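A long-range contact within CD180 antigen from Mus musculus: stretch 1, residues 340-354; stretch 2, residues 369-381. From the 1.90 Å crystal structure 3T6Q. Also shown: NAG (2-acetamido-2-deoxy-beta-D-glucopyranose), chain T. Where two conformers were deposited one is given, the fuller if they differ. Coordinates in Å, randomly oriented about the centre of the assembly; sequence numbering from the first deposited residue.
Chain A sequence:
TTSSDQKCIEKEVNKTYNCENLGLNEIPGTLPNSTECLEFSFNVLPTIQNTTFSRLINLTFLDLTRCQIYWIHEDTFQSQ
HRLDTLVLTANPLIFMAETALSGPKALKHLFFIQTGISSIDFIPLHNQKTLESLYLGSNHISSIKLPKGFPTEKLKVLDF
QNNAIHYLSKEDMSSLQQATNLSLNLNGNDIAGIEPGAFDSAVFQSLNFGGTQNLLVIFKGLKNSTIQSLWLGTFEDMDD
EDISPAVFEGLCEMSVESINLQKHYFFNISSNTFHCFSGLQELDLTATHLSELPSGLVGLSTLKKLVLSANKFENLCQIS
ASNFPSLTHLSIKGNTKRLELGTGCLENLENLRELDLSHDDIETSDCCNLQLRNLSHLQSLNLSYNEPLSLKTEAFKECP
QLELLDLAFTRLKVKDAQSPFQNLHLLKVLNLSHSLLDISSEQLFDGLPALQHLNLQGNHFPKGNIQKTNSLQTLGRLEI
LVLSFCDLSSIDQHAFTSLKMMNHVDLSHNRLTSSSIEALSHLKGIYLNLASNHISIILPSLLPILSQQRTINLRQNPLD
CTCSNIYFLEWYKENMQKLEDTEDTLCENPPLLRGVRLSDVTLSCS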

ATOM      1  N   GLU A 340      32.887  27.827 -21.624  1.00 18.12           N
ATOM      2  CA  GLU A 340      33.753  28.412 -22.655  1.00 18.58           C
ATOM      3  C   GLU A 340      33.997  27.329 -23.723  1.00 19.37           C
ATOM      4  O   GLU A 340      34.456  26.237 -23.404  1.00 19.95           O
ATOM      5  CB  GLU A 340      35.089  28.854 -22.001  1.00 18.99           C
ATOM      6  CG  GLU A 340      36.156  29.223 -23.027  1.00 21.15           C
ATOM      7  CD  GLU A 340      35.692  30.340 -23.968  1.00 25.55           C
ATOM      8  OE1 GLU A 340      35.268  31.404 -23.478  1.00 24.55           O
ATOM      9  OE2 GLU A 340      35.741  30.163 -25.207  1.00 25.68           O
ATOM     10  N   LEU A 341      33.741  27.630 -24.979  1.00 17.86           N
ATOM     11  CA  LEU A 341      33.860  26.610 -26.034  1.00 22.78           C
ATOM     12  C   LEU A 341      35.306  26.415 -26.498  1.00 23.22           C
ATOM     13  O   LEU A 341      35.654  25.385 -27.082  1.00 25.75           O
ATOM     14  CB  LEU A 341      33.007  26.985 -27.255  1.00 19.17           C
ATOM     15  CG  LEU A 341      31.478  27.027 -27.042  1.00 21.34           C
ATOM     16  CD1 LEU A 341      30.737  27.093 -28.373  1.00 19.99           C
ATOM     17  CD2 LEU A 341      31.041  25.806 -26.226  1.00 19.65           C
ATOM     18  N   GLY A 342      36.132  27.417 -26.278  1.00 23.61           N
ATOM     19  CA  GLY A 342      37.554  27.315 -26.613  1.00 26.44           C
ATOM     20  C   GLY A 342      37.734  27.316 -28.115  1.00 24.43           C
ATOM     21  O   GLY A 342      36.851  27.789 -28.855  1.00 25.18           O
ATOM     22  N   THR A 343      38.861  26.777 -28.572  1.00 21.63           N
ATOM     23  CA  THR A 343      39.160  26.721 -30.011  1.00 21.20           C
ATOM     24  C   THR A 343      39.629  25.304 -30.334  1.00 22.29           C
ATOM     25  O   THR A 343      40.556  24.810 -29.670  1.00 22.50           O
ATOM     26  CB  THR A 343      40.313  27.704 -30.370  1.00 25.29           C
ATOM     27  OG1 THR A 343      39.851  29.059 -30.221  1.00 25.15           O
ATOM     28  CG2 THR A 343      40.828  27.442 -31.791  1.00 21.63           C
ATOM     29  N   GLY A 344      38.976  24.653 -31.300  1.00 20.42           N
ATOM     30  CA  GLY A 344      39.351  23.319 -31.724  1.00 22.59           C
ATOM     31  C   GLY A 344      39.204  22.203 -30.695  1.00 22.00           C
ATOM     32  O   GLY A 344      39.848  21.176 -30.832  1.00 24.09           O
ATOM     33  N   CYS A 345      38.359  22.400 -29.675  1.00 19.32           N
ATOM     34  CA  CYS A 345      38.204  21.428 -28.574  1.00 21.90           C
ATOM     35  C   CYS A 345      37.512  20.170 -29.019  1.00 22.40           C
ATOM     36  O   CYS A 345      37.590  19.161 -28.327  1.00 23.75           O
ATOM     37  CB  CYS A 345      37.437  22.033 -27.417  1.00 22.70           C
ATOM     38  SG  CYS A 345      38.365  23.369 -26.635  1.00 29.71           S
ATOM     39  N   LEU A 346      36.821  20.223 -30.166  1.00 20.01           N
ATOM     40  CA  LEU A 346      36.127  19.040 -30.677  1.00 20.63           C
ATOM     41  C   LEU A 346      36.742  18.575 -32.007  1.00 18.68           C
ATOM     42  O   LEU A 346      36.189  17.731 -32.713  1.00 20.00           O
ATOM     43  CB  LEU A 346      34.619  19.304 -30.829  1.00 17.61           C
ATOM     44  CG  LEU A 346      33.797  19.717 -29.620  1.00 20.27           C
ATOM     45  CD1 LEU A 346      32.315  19.863 -29.952  1.00 18.11           C
ATOM     46  CD2 LEU A 346      33.940  18.720 -28.466  1.00 20.63           C
ATOM     47  N   GLU A 347      37.919  19.087 -32.344  1.00 19.04           N
ATOM     48  CA  GLU A 347      38.429  18.870 -33.698  1.00 22.18           C
ATOM     49  C   GLU A 347      38.691  17.366 -34.081  1.00 22.45           C
ATOM     50  O   GLU A 347      38.748  17.038 -35.269  1.00 25.20           O
ATOM     51  CB  GLU A 347      39.674  19.720 -33.929  1.00 24.41           C
ATOM     52  CG  GLU A 347      40.856  19.285 -33.067  1.00 27.59           C
ATOM     53  CD  GLU A 347      42.090  20.177 -33.260  1.00 34.17           C
ATOM     54  OE1 GLU A 347      43.083  19.919 -32.559  1.00 34.09           O
ATOM     55  OE2 GLU A 347      42.052  21.131 -34.078  1.00 31.83           O
ATOM     56  N   ASN A 348      38.874  16.464 -33.115  0.50 23.90           N
ATOM     57  CA  ASN A 348      39.075  15.052 -33.507  0.50 26.64           C
ATOM     58  C   ASN A 348      37.776  14.271 -33.693  0.50 30.84           C
ATOM     59  O   ASN A 348      37.802  13.098 -34.074  0.50 27.07           O
ATOM     60  CB  ASN A 348      40.038  14.312 -32.583  0.50 25.40           C
ATOM     61  CG  ASN A 348      39.982  14.825 -31.175  0.50 29.91           C
ATOM     62  OD1 ASN A 348      41.027  15.060 -30.528  0.50 29.22           O
ATOM     63  ND2 ASN A 348      38.759  15.057 -30.694  0.50 24.68           N
ATOM     64  N   LEU A 349      36.634  14.921 -33.459  1.00 28.72           N
ATOM     65  CA  LEU A 349      35.366  14.245 -33.689  1.00 25.90           C
ATOM     66  C   LEU A 349      34.943  14.339 -35.137  1.00 24.95           C
ATOM     67  O   LEU A 349      33.925  14.963 -35.492  1.00 22.79           O
ATOM     68  CB  LEU A 349      34.295  14.783 -32.750  1.00 23.12           C
ATOM     69  CG  LEU A 349      34.688  14.734 -31.284  1.00 25.89           C
ATOM     70  CD1 LEU A 349      33.561  15.286 -30.431  1.00 23.86           C
ATOM     71  CD2 LEU A 349      35.003  13.315 -30.846  1.00 27.32           C
ATOM     72  N   GLU A 350      35.714  13.684 -35.998  1.00 26.59           N
ATOM     73  CA  GLU A 350      35.479  13.778 -37.433  1.00 26.39           C
ATOM     74  C   GLU A 350      34.157  13.171 -37.924  1.00 25.82           C
ATOM     75  O   GLU A 350      33.657  13.531 -39.010  1.00 29.52           O
ATOM     76  CB  GLU A 350      36.675  13.154 -38.210  1.00 32.74           C
ATOM     77  CG  GLU A 350      36.831  11.646 -37.983  1.00 33.55           C
ATOM     78  CD  GLU A 350      38.012  11.058 -38.779  1.00 42.86           C
ATOM     79  OE1 GLU A 350      37.808  10.089 -39.533  1.00 51.19           O
ATOM     80  OE2 GLU A 350      39.133  11.589 -38.679  1.00 39.66           O
ATOM     81  N   ASN A 351      33.595  12.276 -37.109  0.50 20.93           N
ATOM     82  CA  ASN A 351      32.360  11.596 -37.424  0.50 20.11           C
ATOM     83  C   ASN A 351      31.132  12.278 -36.828  0.50 19.09           C
ATOM     84  O   ASN A 351      30.031  11.784 -37.010  0.50 16.98           O
ATOM     85  CB  ASN A 351      32.433  10.156 -36.914  0.50 19.71           C
ATOM     86  CG  ASN A 351      33.570   9.385 -37.548  0.50 20.91           C
ATOM     87  OD1 ASN A 351      33.616   9.263 -38.760  0.50 19.09           O
ATOM     88  ND2 ASN A 351      34.510   8.911 -36.735  0.50 18.59           N
ATOM     89  N   LEU A 352      31.326  13.402 -36.125  1.00 19.12           N
ATOM     90  CA  LEU A 352      30.242  14.046 -35.401  1.00 19.53           C
ATOM     91  C   LEU A 352      29.119  14.565 -36.326  1.00 18.71           C
ATOM     92  O   LEU A 352      29.384  15.268 -37.299  1.00 19.25           O
ATOM     93  CB  LEU A 352      30.774  15.152 -34.472  1.00 18.64           C
ATOM     94  CG  LEU A 352      29.765  15.519 -33.380  1.00 18.48           C
ATOM     95  CD1 LEU A 352      29.619  14.375 -32.387  1.00 19.31           C
ATOM     96  CD2 LEU A 352      30.248  16.784 -32.668  1.00 18.68           C
ATOM     97  N   ARG A 353      27.887  14.162 -36.051  1.00 17.25           N
ATOM     98  CA  ARG A 353      26.746  14.567 -36.875  1.00 21.79           C
ATOM     99  C   ARG A 353      25.793  15.490 -36.164  1.00 21.31           C
ATOM    100  O   ARG A 353      25.173  16.323 -36.799  1.00 18.42           O
ATOM    101  CB  ARG A 353      25.924  13.350 -37.345  1.00 24.52           C
ATOM    102  CG  ARG A 353      26.715  12.292 -38.092  1.00 28.28           C
ATOM    103  CD  ARG A 353      27.519  12.896 -39.226  1.00 39.51           C
ATOM    104  NE  ARG A 353      26.906  12.614 -40.518  1.00 60.41           N
ATOM    105  CZ  ARG A 353      27.428  11.826 -41.453  1.00 51.76           C
ATOM    106  NH1 ARG A 353      28.609  11.242 -41.280  1.00 58.99           N
ATOM    107  NH2 ARG A 353      26.777  11.653 -42.588  1.00 60.32           N
ATOM    108  N   GLU A 354      25.680  15.347 -34.844  1.00 19.64           N
ATOM    109  CA  GLU A 354      24.729  16.164 -34.082  1.00 21.44           C
ATOM    110  C   GLU A 354      25.421  16.676 -32.843  1.00 18.83           C
ATOM    111  O   GLU A 354      26.109  15.909 -32.168  1.00 19.02           O
ATOM    112  CB  GLU A 354      23.496  15.349 -33.679  1.00 21.42           C
ATOM    113  CG  GLU A 354      22.864  14.629 -34.881  1.00 28.81           C
ATOM    114  CD  GLU A 354      21.394  14.352 -34.648  1.00 40.61           C
ATOM    115  OE1 GLU A 354      20.931  14.545 -33.494  1.00 43.36           O
ATOM    116  OE2 GLU A 354      20.704  13.967 -35.611  1.00 45.13           O
ATOM    117  N   ASN A 369      33.566  29.262 -36.377  1.00 19.06           N
ATOM    118  CA  ASN A 369      34.662  28.532 -37.010  1.00 19.83           C
ATOM    119  C   ASN A 369      35.751  28.052 -36.089  1.00 19.14           C
ATOM    120  O   ASN A 369      36.217  26.924 -36.233  1.00 21.24           O
ATOM    121  CB  ASN A 369      35.268  29.371 -38.139  1.00 21.35           C
ATOM    122  CG  ASN A 369      34.220  29.729 -39.161  1.00 23.09           C
ATOM    123  OD1 ASN A 369      33.531  28.813 -39.674  1.00 24.62           O
ATOM    124  ND2 ASN A 369      34.025  31.038 -39.412  1.00 26.03           N
ATOM    125  N   LEU A 370      36.162  28.874 -35.124  1.00 18.07           N
ATOM    126  CA  LEU A 370      37.191  28.400 -34.219  1.00 20.57           C
ATOM    127  C   LEU A 370      36.640  27.290 -33.307  1.00 20.31           C
ATOM    128  O   LEU A 370      37.321  26.293 -33.012  1.00 19.84           O
ATOM    129  CB  LEU A 370      37.702  29.568 -33.341  1.00 22.21           C
ATOM    130  CG  LEU A 370      38.292  30.851 -33.966  1.00 34.10           C
ATOM    131  CD1 LEU A 370      39.291  31.565 -33.068  1.00 29.72           C
ATOM    132  CD2 LEU A 370      38.926  30.638 -35.317  1.00 31.85           C
ATOM    133  N   GLN A 371      35.424  27.509 -32.801  1.00 18.23           N
ATOM    134  CA  GLN A 371      34.815  26.609 -31.814  1.00 17.99           C
ATOM    135  C   GLN A 371      34.481  25.240 -32.379  1.00 18.51           C
ATOM    136  O   GLN A 371      34.652  24.218 -31.701  1.00 19.05           O
ATOM    137  CB  GLN A 371      33.558  27.264 -31.211  1.00 19.07           C
ATOM    138  CG  GLN A 371      33.866  28.568 -30.444  1.00 18.95           C
ATOM    139  CD  GLN A 371      33.908  29.819 -31.322  1.00 22.84           C
ATOM    140  OE1 GLN A 371      33.900  29.738 -32.547  1.00 21.37           O
ATOM    141  NE2 GLN A 371      33.958  30.989 -30.686  1.00 22.28           N
ATOM    142  N   LEU A 372      34.019  25.234 -33.617  1.00 16.87           N
ATOM    143  CA  LEU A 372      33.595  24.017 -34.320  1.00 20.33           C
ATOM    144  C   LEU A 372      34.629  23.546 -35.364  1.00 19.71           C
ATOM    145  O   LEU A 372      34.269  22.847 -36.324  1.00 19.74           O
ATOM    146  CB  LEU A 372      32.270  24.281 -35.025  1.00 21.89           C
ATOM    147  CG  LEU A 372      31.125  24.833 -34.138  1.00 23.81           C
ATOM    148  CD1 LEU A 372      29.954  25.186 -35.037  1.00 28.08           C
ATOM    149  CD2 LEU A 372      30.740  23.855 -33.054  1.00 27.14           C
ATOM    150  N   ARG A 373      35.882  23.966 -35.186  1.00 18.53           N
ATOM    151  CA  ARG A 373      36.973  23.614 -36.121  1.00 21.61           C
ATOM    152  C   ARG A 373      36.969  22.111 -36.425  1.00 19.65           C
ATOM    153  O   ARG A 373      36.917  21.286 -35.508  1.00 18.47           O
ATOM    154  CB  ARG A 373      38.330  24.033 -35.532  1.00 22.87           C
ATOM    155  CG  ARG A 373      39.541  23.733 -36.410  1.00 25.48           C
ATOM    156  CD  ARG A 373      40.829  24.241 -35.762  1.00 26.18           C
ATOM    157  NE  ARG A 373      40.879  25.687 -35.887  1.00 32.26           N
ATOM    158  CZ  ARG A 373      41.769  26.456 -35.254  1.00 35.49           C
ATOM    159  NH1 ARG A 373      41.744  27.772 -35.428  1.00 32.21           N
ATOM    160  NH2 ARG A 373      42.699  25.899 -34.468  1.00 28.39           N
ATOM    161  N   ASN A 374      37.003  21.779 -37.707  1.00 20.09           N
ATOM    162  CA  ASN A 374      37.134  20.387 -38.198  1.00 23.78           C
ATOM    163  C   ASN A 374      35.865  19.541 -38.098  1.00 23.97           C
ATOM    164  O   ASN A 374      35.924  18.339 -38.335  1.00 21.98           O
ATOM    165  CB  ASN A 374      38.313  19.636 -37.515  1.00 24.45           C
ATOM    166  CG  ASN A 374      38.996  18.643 -38.459  1.00 26.84           C
ATOM    167  OD1 ASN A 374      39.059  18.879 -39.652  1.00 27.56           O
ATOM    168  ND2 ASN A 374      39.484  17.535 -37.931  1.00 31.22           N
ATOM    169  N   LEU A 375      34.717  20.130 -37.710  1.00 21.56           N
ATOM    170  CA  LEU A 375      33.491  19.317 -37.609  1.00 19.77           C
ATOM    171  C   LEU A 375      32.808  19.218 -38.974  1.00 20.68           C
ATOM    172  O   LEU A 375      31.650  19.607 -39.144  1.00 18.50           O
ATOM    173  CB  LEU A 375      32.549  19.846 -36.486  1.00 18.60           C
ATOM    174  CG  LEU A 375      33.156  19.791 -35.066  1.00 16.72           C
ATOM    175  CD1 LEU A 375      32.105  20.343 -34.113  1.00 17.56           C
ATOM    176  CD2 LEU A 375      33.436  18.359 -34.654  1.00 20.24           C
ATOM    177  N   SER A 376      33.524  18.679 -39.967  1.00 22.52           N
ATOM    178  CA  SER A 376      33.119  18.838 -41.361  1.00 18.85           C
ATOM    179  C   SER A 376      31.884  17.995 -41.725  1.00 19.80           C
ATOM    180  O   SER A 376      31.236  18.241 -42.746  1.00 23.49           O
ATOM    181  CB  SER A 376      34.346  18.492 -42.259  1.00 21.77           C
ATOM    182  OG  SER A 376      34.526  17.086 -42.219  1.00 30.22           O
ATOM    183  N   HIS A 377      31.530  17.010 -40.887  1.00 21.24           N
ATOM    184  CA  HIS A 377      30.354  16.181 -41.121  1.00 23.38           C
ATOM    185  C   HIS A 377      29.121  16.555 -40.300  1.00 20.77           C
ATOM    186  O   HIS A 377      28.098  15.863 -40.363  1.00 17.73           O
ATOM    187  CB  HIS A 377      30.716  14.712 -40.905  1.00 27.88           C
ATOM    188  CG  HIS A 377      31.563  14.139 -42.023  1.00 38.95           C
ATOM    189  ND1 HIS A 377      32.680  13.414 -41.799  1.00 49.00           N
ATOM    190  CD2 HIS A 377      31.434  14.247 -43.412  1.00 39.64           C
ATOM    191  CE1 HIS A 377      33.226  13.056 -42.982  1.00 45.01           C
ATOM    192  NE2 HIS A 377      32.461  13.566 -43.966  1.00 44.05           N
ATOM    193  N   LEU A 378      29.224  17.632 -39.508  1.00 18.46           N
ATOM    194  CA  LEU A 378      28.104  18.060 -38.642  1.00 17.52           C
ATOM    195  C   LEU A 378      26.848  18.335 -39.456  1.00 17.98           C
ATOM    196  O   LEU A 378      26.924  18.957 -40.507  1.00 16.82           O
ATOM    197  CB  LEU A 378      28.493  19.345 -37.854  1.00 16.60           C
ATOM    198  CG  LEU A 378      27.637  19.523 -36.608  1.00 18.17           C
ATOM    199  CD1 LEU A 378      27.799  18.343 -35.649  1.00 20.49           C
ATOM    200  CD2 LEU A 378      28.026  20.828 -35.907  1.00 16.82           C
ATOM    201  N   GLN A 379      25.697  17.846 -38.990  1.00 15.83           N
ATOM    202  CA  GLN A 379      24.473  18.082 -39.713  1.00 16.68           C
ATOM    203  C   GLN A 379      23.453  18.769 -38.893  1.00 17.49           C
ATOM    204  O   GLN A 379      22.524  19.340 -39.456  1.00 17.33           O
ATOM    205  CB  GLN A 379      23.870  16.773 -40.206  1.00 21.40           C
ATOM    206  CG  GLN A 379      24.745  16.141 -41.267  1.00 22.85           C
ATOM    207  CD  GLN A 379      24.252  14.771 -41.705  1.00 29.23           C
ATOM    208  OE1 GLN A 379      24.291  13.830 -40.945  1.00 31.79           O
ATOM    209  NE2 GLN A 379      23.832  14.660 -42.940  1.00 31.33           N
ATOM    210  N   SER A 380      23.559  18.655 -37.562  1.00 18.71           N
ATOM    211  CA  SER A 380      22.555  19.320 -36.737  1.00 17.42           C
ATOM    212  C   SER A 380      23.293  20.020 -35.578  1.00 20.14           C
ATOM    213  O   SER A 380      24.143  19.408 -34.911  1.00 16.07           O
ATOM    214  CB  SER A 380      21.562  18.290 -36.206  1.00 23.60           C
ATOM    215  OG  SER A 380      20.553  18.928 -35.466  1.00 22.54           O
ATOM    216  N   LEU A 381      23.005  21.305 -35.377  1.00 16.94           N
ATOM    217  CA  LEU A 381      23.713  22.052 -34.353  1.00 15.14           C
ATOM    218  C   LEU A 381      22.739  22.880 -33.550  1.00 16.96           C
ATOM    219  O   LEU A 381      21.970  23.673 -34.105  1.00 16.38           O
ATOM    220  CB  LEU A 381      24.762  22.959 -34.985  1.00 14.84           C
ATOM    221  CG  LEU A 381      25.408  24.016 -34.057  1.00 15.11           C
ATOM    222  CD1 LEU A 381      26.239  23.291 -32.983  1.00 13.90           C
ATOM    223  CD2 LEU A 381      26.258  24.929 -34.943  1.00 14.45           C
TER
HETATM  224  C1  NAG T 704      40.172  16.585 -38.795  1.00 37.25           C
HETATM  225  C2  NAG T 704      41.193  15.799 -37.962  1.00 37.13           C
HETATM  226  C3  NAG T 704      41.975  14.801 -38.821  1.00 38.80           C
HETATM  227  C4  NAG T 704      41.037  13.969 -39.708  1.00 42.83           C
HETATM  228  C5  NAG T 704      40.045  14.845 -40.491  1.00 38.73           C
HETATM  229  C6  NAG T 704      38.972  13.976 -41.157  1.00 35.43           C
HETATM  230  C7  NAG T 704      42.518  16.619 -36.056  1.00 31.26           C
HETATM  231  C8  NAG T 704      43.514  17.624 -35.588  1.00 28.81           C
HETATM  232  N2  NAG T 704      42.149  16.719 -37.343  1.00 39.39           N
HETATM  233  O3  NAG T 704      42.677  13.954 -37.924  1.00 38.78           O
HETATM  234  O4  NAG T 704      41.758  13.088 -40.575  1.00 50.87           O
HETATM  235  O5  NAG T 704      39.355  15.747 -39.611  1.00 36.23           O
HETATM  236  O6  NAG T 704      38.075  14.872 -41.797  1.00 43.17           O
HETATM  237  O7  NAG T 704      42.088  15.767 -35.275  1.00 35.76           O
HETATM  238  O   HOH W   1      36.279  24.269 -29.499  1.00 20.42           O
HETATM  239  O   HOH W   2      36.451  21.984 -32.622  1.00 19.68           O
HETATM  240  O   HOH W   3      31.965  16.329 -38.004  1.00 18.83           O
HETATM  241  O   HOH W   4      34.618  14.875 -41.017  1.00 55.46           O

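The apolar centre of the contact is Leu 375, whose chi1 near -62° and chi2 near 180° (m, t) carry its end closer to the other stretch although its CA-to-CB bond points sideways. Its CD2 lies 4.1 Å from Leu 346 CB, 4.1 Å from Leu 349 CB and 4.1 Å from Leu 352 CD2, so one methyl touches three leucines of stretch 1, all of them buried. The same methyl also approaches backbone oxygens, 3.4 Å from Leu 346 O to Leu 375 CD2. Leu 378 extends the cluster: its CA-to-CB bond points away, but the t, p rotamer returns CD1 to 4.1 Å from Leu 352 CG. Leucine suits these positions: its branched, apolar side chain fills space without needing a polar partner. In all, 1053 Å² is buried, both sides summed.

Next to this leucine cluster, backbone carbonyls and waters take over. Water 2 accepts from Leu 346 N, which lies 3.0 Å from the O of water 2, and donates to Gln 371 O and Arg 373 O, each 3.0 Å from the O of water 2. Water 1 donates to Leu 341 O and Gln 371 O, each 2.7 Å from the O of water 1, and accepts from Cys 345 N, which lies 2.8 Å from the O of water 1. These waters link main-chain groups of the two stretches, neither of which has regular structure here. Directly, Gly 344 N donates to Leu 370 O (2.9 Å, 156°). Positive phi favours glycine at Gly 344, and an ideal CB there would be crowded by Glu 347 OE2 at 3.2 Å. The aliphatic part of Gln 371 packs here too, with CG 3.7 Å from Leu 341 CB.

Two side chains of stretch 2 point toward stretch 1 and donate to its carbonyls. Asn 374 ND2 reaches Glu 347 O (2.8 Å, 165°) while bonded to NAG C1 at 1.5 Å; the glycosylated amide thus retains a hydrogen for this bond. His 377 ND1 donates to Glu 350 O (3.0 Å, 156°), which lies at the ring edge, near its plane.

At the far edge, Arg 353 O accepts from both Gln 379 N (2.7 Å, 163°) and Ser 380 N (2.9 Å, 149°). Its side chain answers the first: NE donates to Gln 379 OE1 (2.9 Å, 175°), nearly linear and near the guanidinium plane. The parallel bridge between Glu 354 and Ser 380 closes the contact, with their side chains on the same sheet face and Glu 354 CA 3.4 Å from Ser 380 O.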